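Local coordinates for uncharacterized protein (Bacillus cereus, PDB 4QVU), which is of unknown function but has a HIT-like fold, binds zinc and may be related to galactose-1-phosphate uridylyltransferases, at residues K91-L96 against T103-Y108; V138-F143 against Y210-I215; N157-P162 against I216-P221. All blocks are in the same frame, centred on the assembly; numbering follows the deposited sequence.

Contact 1: residues K91-L96 against T103-Y108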
# COMPACT_ATOMS: atom_id res chain seq x y z
N LYS A 91 20.54 27.32 -1.21
CA LYS A 91 21.27 28.10 -2.23
C LYS A 91 22.28 27.23 -2.97
O LYS A 91 22.29 27.23 -4.20
CB LYS A 91 21.99 29.32 -1.60
CG LYS A 91 22.73 30.21 -2.61
CD LYS A 91 23.39 31.48 -2.04
CE LYS A 91 24.79 31.32 -1.46
NZ LYS A 91 24.79 30.71 -0.11
N HIS A 92 23.12 26.47 -2.24
CA HIS A 92 24.15 25.65 -2.86
C HIS A 92 23.56 24.41 -3.53
O HIS A 92 24.11 23.97 -4.54
CB HIS A 92 25.22 25.26 -1.84
CG HIS A 92 26.03 26.46 -1.43
ND1 HIS A 92 26.86 27.11 -2.32
CD2 HIS A 92 26.04 27.13 -0.25
CE1 HIS A 92 27.36 28.14 -1.66
NE2 HIS A 92 26.91 28.18 -0.41
N TRP A 93 22.43 23.89 -3.03
CA TRP A 93 21.72 22.76 -3.61
C TRP A 93 21.14 23.15 -4.98
O TRP A 93 21.34 22.43 -5.97
CB TRP A 93 20.60 22.29 -2.66
CG TRP A 93 19.48 21.47 -3.25
CD1 TRP A 93 19.60 20.30 -3.95
CD2 TRP A 93 18.08 21.65 -3.01
NE1 TRP A 93 18.36 19.81 -4.26
CE2 TRP A 93 17.40 20.59 -3.66
CE3 TRP A 93 17.32 22.61 -2.31
CZ2 TRP A 93 16.01 20.47 -3.65
CZ3 TRP A 93 15.93 22.49 -2.31
CH2 TRP A 93 15.29 21.43 -2.97
N LEU A 94 20.43 24.28 -5.04
CA LEU A 94 19.75 24.72 -6.24
C LEU A 94 20.75 25.21 -7.29
O LEU A 94 20.52 24.94 -8.47
CB LEU A 94 18.71 25.81 -5.92
CG LEU A 94 17.51 25.35 -5.06
CD1 LEU A 94 16.56 26.46 -4.81
CD2 LEU A 94 16.75 24.19 -5.70
N ASN A 95 21.86 25.86 -6.89
CA ASN A 95 22.87 26.34 -7.83
C ASN A 95 23.67 25.20 -8.45
O ASN A 95 24.05 25.32 -9.61
CB ASN A 95 23.83 27.33 -7.18
CG ASN A 95 23.22 28.69 -6.93
OD1 ASN A 95 22.48 29.25 -7.76
ND2 ASN A 95 23.57 29.28 -5.81
N LEU A 96 23.92 24.10 -7.69
CA LEU A 96 24.68 22.95 -8.20
C LEU A 96 23.86 22.19 -9.27
O LEU A 96 24.45 21.63 -10.19
CB LEU A 96 25.10 21.99 -7.07
CG LEU A 96 26.17 20.92 -7.41
CD1 LEU A 96 27.57 21.54 -7.54
CD2 LEU A 96 26.21 19.83 -6.35
N THR A 103 21.95 15.44 -13.76
CA THR A 103 20.54 15.22 -14.08
C THR A 103 19.72 15.82 -12.93
O THR A 103 18.72 16.50 -13.17
CB THR A 103 20.26 13.73 -14.31
OG1 THR A 103 21.11 13.26 -15.37
CG2 THR A 103 18.80 13.45 -14.66
N SER A 104 20.16 15.58 -11.68
CA SER A 104 19.54 16.09 -10.46
C SER A 104 20.56 16.14 -9.31
O SER A 104 21.60 15.48 -9.37
CB SER A 104 18.33 15.26 -10.06
OG SER A 104 18.69 14.02 -9.47
N VAL A 105 20.25 16.93 -8.28
CA VAL A 105 21.07 17.11 -7.09
C VAL A 105 20.17 16.93 -5.85
O VAL A 105 19.12 17.56 -5.75
CB VAL A 105 21.81 18.48 -7.09
CG1 VAL A 105 22.47 18.77 -5.75
CG2 VAL A 105 22.83 18.55 -8.22
N ILE A 106 20.59 16.05 -4.93
CA ILE A 106 19.88 15.74 -3.69
C ILE A 106 20.48 16.54 -2.54
O ILE A 106 21.70 16.63 -2.41
CB ILE A 106 19.95 14.22 -3.41
CG1 ILE A 106 18.97 13.43 -4.30
CG2 ILE A 106 19.71 13.91 -1.93
CD1 ILE A 106 19.00 11.91 -4.11
N LEU A 107 19.60 17.08 -1.69
CA LEU A 107 19.87 17.77 -0.43
C LEU A 107 19.08 17.03 0.66
O LEU A 107 17.84 16.93 0.58
CB LEU A 107 19.53 19.28 -0.49
CG LEU A 107 19.52 20.06 0.86
CD1 LEU A 107 20.89 20.11 1.52
CD2 LEU A 107 19.02 21.45 0.67
N TYR A 108 19.79 16.47 1.65
CA TYR A 108 19.15 15.71 2.72
C TYR A 108 20.04 15.69 3.98
O TYR A 108 21.23 16.02 3.92
CB TYR A 108 18.81 14.27 2.25
CG TYR A 108 19.96 13.28 2.26
CD1 TYR A 108 20.92 13.29 1.25
CD2 TYR A 108 20.03 12.27 3.22
CE1 TYR A 108 21.97 12.37 1.24
CE2 TYR A 108 21.07 11.34 3.21
CZ TYR A 108 22.03 11.39 2.22
OH TYR A 108 23.05 10.47 2.21
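Trp93 and Leu96 of a helix pack on Val105 and Leu107 of a strand in a buried helix-on-sheet contact. The helix is 79-97, and the strand, 104-111, follows it after a short loop. The two short segments run almost antiparallel, at 167°, with their axes 8.1 Å apart at closest approach. Most of the contact is apolar, with a single polar bond in it.

Trp93 is the central residue. Its CG lies anti to the backbone N (chi1 160°), which swings the indole out from the helix and across the strand. One face of the ring receives Leu107. Leu107 CB sits 3.6 Å from the centroid of the five-membered ring, close to the ring normal, in a CH-pi contact. Leu107 CD2 lies at the rim of the indole, beside CB and CE3, 3.6 Å from Trp93 CE3. Leu94 CD2, from the helix itself, lies against the opposite face.

The indole N-H is used at the ring edge. Trp93 NE1 donates to Val105 O at 2.8 Å. The acceptor lies in the ring plane, but the donor stands above the carbonyl plane. The N-H...O angle is 141°, so the bond is bent. It ties the indole to the strand backbone and limits its rotation.

Val105 packs beside Trp93. Its CG1 meets Trp93 CD1 at 3.7 Å and Leu96 CD2 at 3.9 Å. The side chains of Leu96 and Val105 cross at about a right angle.

Ile106 points away from the helix and packs on Tyr232 of the second subunit. Thr103 and Ser104 form a classic beta bulge opposite Met129. Trp93 also touches Tyr210 on strand 203-211. Strand 104-111 lies between strands 123-129 and 203-211 of the antiparallel sheet, with helix 79-97 packed on it.

Contact 2: residues V138-F143 against Y210-I215. With NA (sodium ion), chain D.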
# COMPACT_ATOMS: atom_id res chain seq x y z
N VAL A 138 9.21 9.20 -6.89
CA VAL A 138 8.35 9.84 -5.87
C VAL A 138 7.19 10.49 -6.64
O VAL A 138 7.37 10.95 -7.78
CB VAL A 138 9.06 10.83 -4.89
CG1 VAL A 138 10.07 10.10 -4.01
CG2 VAL A 138 9.71 12.01 -5.60
N GLU A 139 5.98 10.44 -6.07
CA GLU A 139 4.82 11.03 -6.75
C GLU A 139 4.30 12.23 -5.96
O GLU A 139 4.63 12.39 -4.79
CB GLU A 139 3.71 10.00 -7.01
CG GLU A 139 3.20 9.27 -5.78
CD GLU A 139 1.85 8.63 -6.01
OE1 GLU A 139 0.88 9.36 -6.32
OE2 GLU A 139 1.75 7.39 -5.83
N GLN A 140 3.49 13.06 -6.62
CA GLN A 140 2.84 14.27 -6.09
C GLN A 140 2.08 13.97 -4.79
O GLN A 140 2.21 14.73 -3.82
CB GLN A 140 1.89 14.85 -7.15
CG GLN A 140 2.61 15.29 -8.43
CD GLN A 140 1.70 15.69 -9.58
OE1 GLN A 140 0.63 15.10 -9.81
NE2 GLN A 140 2.16 16.64 -10.39
N ASP A 141 1.33 12.85 -4.74
CA ASP A 141 0.52 12.46 -3.57
C ASP A 141 1.37 12.06 -2.35
O ASP A 141 0.81 12.00 -1.26
CB ASP A 141 -0.43 11.31 -3.92
CG ASP A 141 -1.65 11.74 -4.73
OD1 ASP A 141 -1.67 12.90 -5.22
OD2 ASP A 141 -2.58 10.92 -4.88
N ASN A 142 2.70 11.85 -2.50
CA ASN A 142 3.57 11.56 -1.35
C ASN A 142 3.83 12.83 -0.51
O ASN A 142 4.37 12.73 0.60
CB ASN A 142 4.92 10.96 -1.78
CG ASN A 142 4.86 9.60 -2.44
OD1 ASN A 142 5.56 9.34 -3.42
ND2 ASN A 142 4.02 8.71 -1.95
N PHE A 143 3.42 14.01 -1.03
CA PHE A 143 3.63 15.33 -0.41
C PHE A 143 2.27 16.00 -0.00
O PHE A 143 2.28 17.07 0.60
CB PHE A 143 4.45 16.25 -1.36
CG PHE A 143 5.72 15.57 -1.83
CD1 PHE A 143 6.81 15.43 -0.97
CD2 PHE A 143 5.80 15.00 -3.09
CE1 PHE A 143 7.96 14.75 -1.38
CE2 PHE A 143 6.95 14.31 -3.50
CZ PHE A 143 8.03 14.20 -2.64
N TYR A 210 12.61 19.78 -5.15
CA TYR A 210 12.21 20.91 -5.98
C TYR A 210 11.26 20.30 -7.01
O TYR A 210 11.71 19.66 -7.96
CB TYR A 210 13.40 21.70 -6.59
CG TYR A 210 12.93 22.90 -7.39
CD1 TYR A 210 12.62 24.10 -6.76
CD2 TYR A 210 12.75 22.81 -8.77
CE1 TYR A 210 12.15 25.19 -7.49
CE2 TYR A 210 12.27 23.89 -9.50
CZ TYR A 210 11.97 25.08 -8.86
OH TYR A 210 11.50 26.15 -9.58
N LEU A 211 9.95 20.38 -6.71
CA LEU A 211 8.87 19.77 -7.48
C LEU A 211 7.77 20.78 -7.77
O LEU A 211 7.40 21.52 -6.86
CB LEU A 211 8.31 18.58 -6.66
CG LEU A 211 7.15 17.76 -7.27
CD1 LEU A 211 7.61 16.95 -8.49
CD2 LEU A 211 6.58 16.80 -6.25
N ASN A 212 7.25 20.80 -9.01
CA ASN A 212 6.16 21.69 -9.48
C ASN A 212 6.40 23.16 -9.03
O ASN A 212 5.47 23.83 -8.57
CB ASN A 212 4.79 21.18 -8.98
CG ASN A 212 4.42 19.77 -9.37
OD1 ASN A 212 3.81 19.03 -8.59
ND2 ASN A 212 4.75 19.35 -10.59
N GLU A 213 7.66 23.63 -9.15
CA GLU A 213 8.15 24.97 -8.81
C GLU A 213 7.92 25.30 -7.31
O GLU A 213 7.74 26.47 -6.95
CB GLU A 213 7.51 26.04 -9.72
CG GLU A 213 7.92 25.92 -11.18
CD GLU A 213 7.24 26.90 -12.12
OE1 GLU A 213 7.40 28.13 -11.93
OE2 GLU A 213 6.58 26.43 -13.07
N LYS A 214 7.97 24.26 -6.44
CA LYS A 214 7.83 24.36 -4.98
C LYS A 214 9.05 23.77 -4.28
O LYS A 214 9.62 22.80 -4.78
CB LYS A 214 6.57 23.64 -4.47
CG LYS A 214 5.24 24.08 -5.03
CD LYS A 214 4.22 23.00 -4.72
CE LYS A 214 2.93 23.16 -5.47
NZ LYS A 214 2.05 21.99 -5.27
N ILE A 215 9.40 24.30 -3.09
CA ILE A 215 10.48 23.74 -2.28
C ILE A 215 9.80 23.02 -1.14
O ILE A 215 9.04 23.62 -0.37
CB ILE A 215 11.55 24.77 -1.81
CG1 ILE A 215 12.30 25.34 -3.05
CG2 ILE A 215 12.53 24.10 -0.81
CD1 ILE A 215 13.26 26.50 -2.77
NA NA D . 7.98 11.86 -9.73
O HOH W 1 6.48 13.85 -9.10
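Gln140 and Phe143 are the residues of 138-143 that meet the hairpin 210-215, at Asn212 and Leu211. The segment starts at a sodium ion. Val138 O binds it at 2.2 Å, and a water binds it at 2.6 Å. Leu135 O of the same chain and Asp136 O of the third subunit also bind the ion, which thus joins two subunits.

At Glu139 the backbone N donates to Asn142 OD1 at 2.9 Å, nearly straight at 174°. This bond spans the short 3-10 turn 140-142.

The chain of Gln140 is extended beyond CG, and its amide reaches Asn212. Gln140 NE2 gives Asn212 OD1 a weak hydrogen bond of 3.4 Å. The two amide planes are 65° apart. Gln140 OE1 also bonds to Asn137 ND2 of the third subunit.

Asn212 belongs to a type I' turn from Leu211 to Lys214, the tight two-residue turn of a beta hairpin joining strands 203-211 and 214-222. Leu211 and Lys214 exchange both backbone bonds.

Phe143 closes the segment. Leu211 CD2 approaches its ring obliquely and touches CD2 and CE2 of Phe143 alike, each at 3.7 Å. The Phe143 ring also meets Tyr209 edge-to-face.

Contact 3: residues N157-P162 against I216-P221; sequences NISDRP and ICKVVP
Lys218 leaves its strand extended, then kinks at chi3 (-77°) and chi4 (-75°), which carries NZ to the hydroxyl of Ser159. Its CG lies anti to the backbone N. In Ser159, OG is turned anti to the carbonyl carbon (chi1 -79°) and lies beside the backbone N. The two side chains thus meet end to end, while their CA atoms remain 9.4 Å apart.

Ser159 OG and Lys218 NZ are 3.2 Å apart. The angle is poor, and the pair does not count as a hydrogen bond. They are neighbours in a polar cluster and not direct partners. The contact is small, with 58 Å² buried in total, but both residues are buried.

Their polar ends are satisfied by other residues. Lys218 NZ makes a salt bridge to Glu168 OE1 and hydrogen bonds to Asn142 O and Asn170 OD1. Ser159 OG bonds to the same Asn142 O and to Asn170 ND2.

Three partners therefore grip the buried ammonium group, which should hold its position well. The carboxylate of Glu168 probably helps to keep the lysine charged. Asn170 serves both residues, with its oxygen toward the lysine and its nitrogen toward the serine.

The spacing follows from the sheet. Strand 169-173, which carries Asn170, runs between strands 154-159 and 214-222. The contact therefore reaches across one intervening strand. Side chains alternate along 216-221. Cys217 and Val219 pack on helix 179-195, whereas Lys218 lies on the other face, near Ile163. One face thus has helix packing and the other a buried polar cluster, within the antiparallel sheet of this HIT-like fold.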
# COMPACT_ATOMS: atom_id res chain seq x y z
N ASN A 157 1.88 19.53 6.52
CA ASN A 157 0.92 18.44 6.56
C ASN A 157 1.61 17.14 6.97
O ASN A 157 2.84 17.09 7.06
CB ASN A 157 0.21 18.28 5.19
CG ASN A 157 1.06 17.74 4.05
OD1 ASN A 157 1.62 16.64 4.11
ND2 ASN A 157 1.11 18.47 2.94
N ILE A 158 0.80 16.09 7.22
CA ILE A 158 1.22 14.72 7.51
C ILE A 158 0.76 13.87 6.34
O ILE A 158 -0.42 13.92 5.98
CB ILE A 158 0.68 14.19 8.88
CG1 ILE A 158 0.83 15.24 10.01
CG2 ILE A 158 1.35 12.85 9.25
CD1 ILE A 158 0.07 14.97 11.24
N SER A 159 1.67 13.11 5.72
CA SER A 159 1.35 12.24 4.58
C SER A 159 0.26 11.17 4.88
O SER A 159 0.43 10.37 5.81
CB SER A 159 2.60 11.51 4.10
OG SER A 159 3.42 12.34 3.31
N ASP A 160 -0.82 11.15 4.06
CA ASP A 160 -1.88 10.14 4.08
C ASP A 160 -1.50 9.01 3.10
O ASP A 160 -2.07 7.91 3.14
CB ASP A 160 -3.26 10.75 3.75
CG ASP A 160 -3.35 11.47 2.42
OD1 ASP A 160 -2.33 12.05 1.99
OD2 ASP A 160 -4.44 11.48 1.83
N ARG A 161 -0.51 9.29 2.22
CA ARG A 161 0.10 8.36 1.25
C ARG A 161 1.64 8.51 1.36
O ARG A 161 2.30 8.96 0.42
CB ARG A 161 -0.42 8.61 -0.19
N PRO A 162 2.25 8.15 2.53
CA PRO A 162 3.71 8.32 2.68
C PRO A 162 4.52 7.48 1.68
O PRO A 162 3.99 6.54 1.08
CB PRO A 162 3.97 7.86 4.12
CG PRO A 162 2.83 7.03 4.49
CD PRO A 162 1.66 7.60 3.76
N ILE A 216 10.04 21.70 -1.07
CA ILE A 216 9.45 20.80 -0.09
C ILE A 216 10.53 20.20 0.79
O ILE A 216 11.55 19.71 0.29
CB ILE A 216 8.64 19.67 -0.77
CG1 ILE A 216 7.59 20.24 -1.77
CG2 ILE A 216 8.00 18.73 0.28
CD1 ILE A 216 6.94 19.22 -2.72
N CYS A 217 10.26 20.18 2.10
CA CYS A 217 11.10 19.48 3.04
C CYS A 217 10.27 18.41 3.72
O CYS A 217 9.32 18.72 4.44
CB CYS A 217 11.77 20.39 4.06
SG CYS A 217 12.79 19.49 5.25
N LYS A 218 10.64 17.14 3.48
CA LYS A 218 9.98 16.03 4.14
C LYS A 218 10.81 15.66 5.37
O LYS A 218 11.99 15.35 5.25
CB LYS A 218 9.78 14.85 3.18
CG LYS A 218 8.98 13.70 3.77
CD LYS A 218 8.86 12.53 2.82
CE LYS A 218 7.85 12.73 1.72
NZ LYS A 218 6.45 12.60 2.23
N VAL A 219 10.19 15.80 6.56
CA VAL A 219 10.75 15.47 7.88
C VAL A 219 10.23 14.09 8.22
O VAL A 219 9.01 13.90 8.30
CB VAL A 219 10.43 16.53 8.98
CG1 VAL A 219 11.31 16.31 10.20
CG2 VAL A 219 10.59 17.96 8.46
N VAL A 220 11.14 13.10 8.37
CA VAL A 220 10.75 11.71 8.60
C VAL A 220 11.35 11.17 9.92
O VAL A 220 12.56 10.96 9.99
CB VAL A 220 11.20 10.80 7.40
CG1 VAL A 220 10.69 9.37 7.55
CG2 VAL A 220 10.78 11.38 6.05
N PRO A 221 10.52 10.89 10.97
CA PRO A 221 11.07 10.25 12.18
C PRO A 221 11.58 8.85 11.86
O PRO A 221 11.03 8.15 10.99
CB PRO A 221 9.88 10.20 13.14
CG PRO A 221 8.84 11.10 12.54
CD PRO A 221 9.06 11.05 11.08

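How the contacts relate
The three contacts follow one antiparallel sheet. Contact 1 and contact 2 have centres 15 Å apart and touch where Trp93 CZ2 packs on Tyr210 N at 3.8 Å. Leu94 CD1 also meets Ile215 CD1. Contacts 2 and 3 lie closer, with centres 11 Å apart, and share strand 214-222. Asn142 joins them: its O is 2.6 Å from Lys218 NZ and its ND2 is 2.9 Å from Arg161 O, both probable hydrogen bonds. Contacts 1 and 3 do not touch, and their nearest atoms are about 5 Å apart. Contact 2 holds a sodium ligand. All three lie away from the zinc site of His153, Cys178 and Glu181.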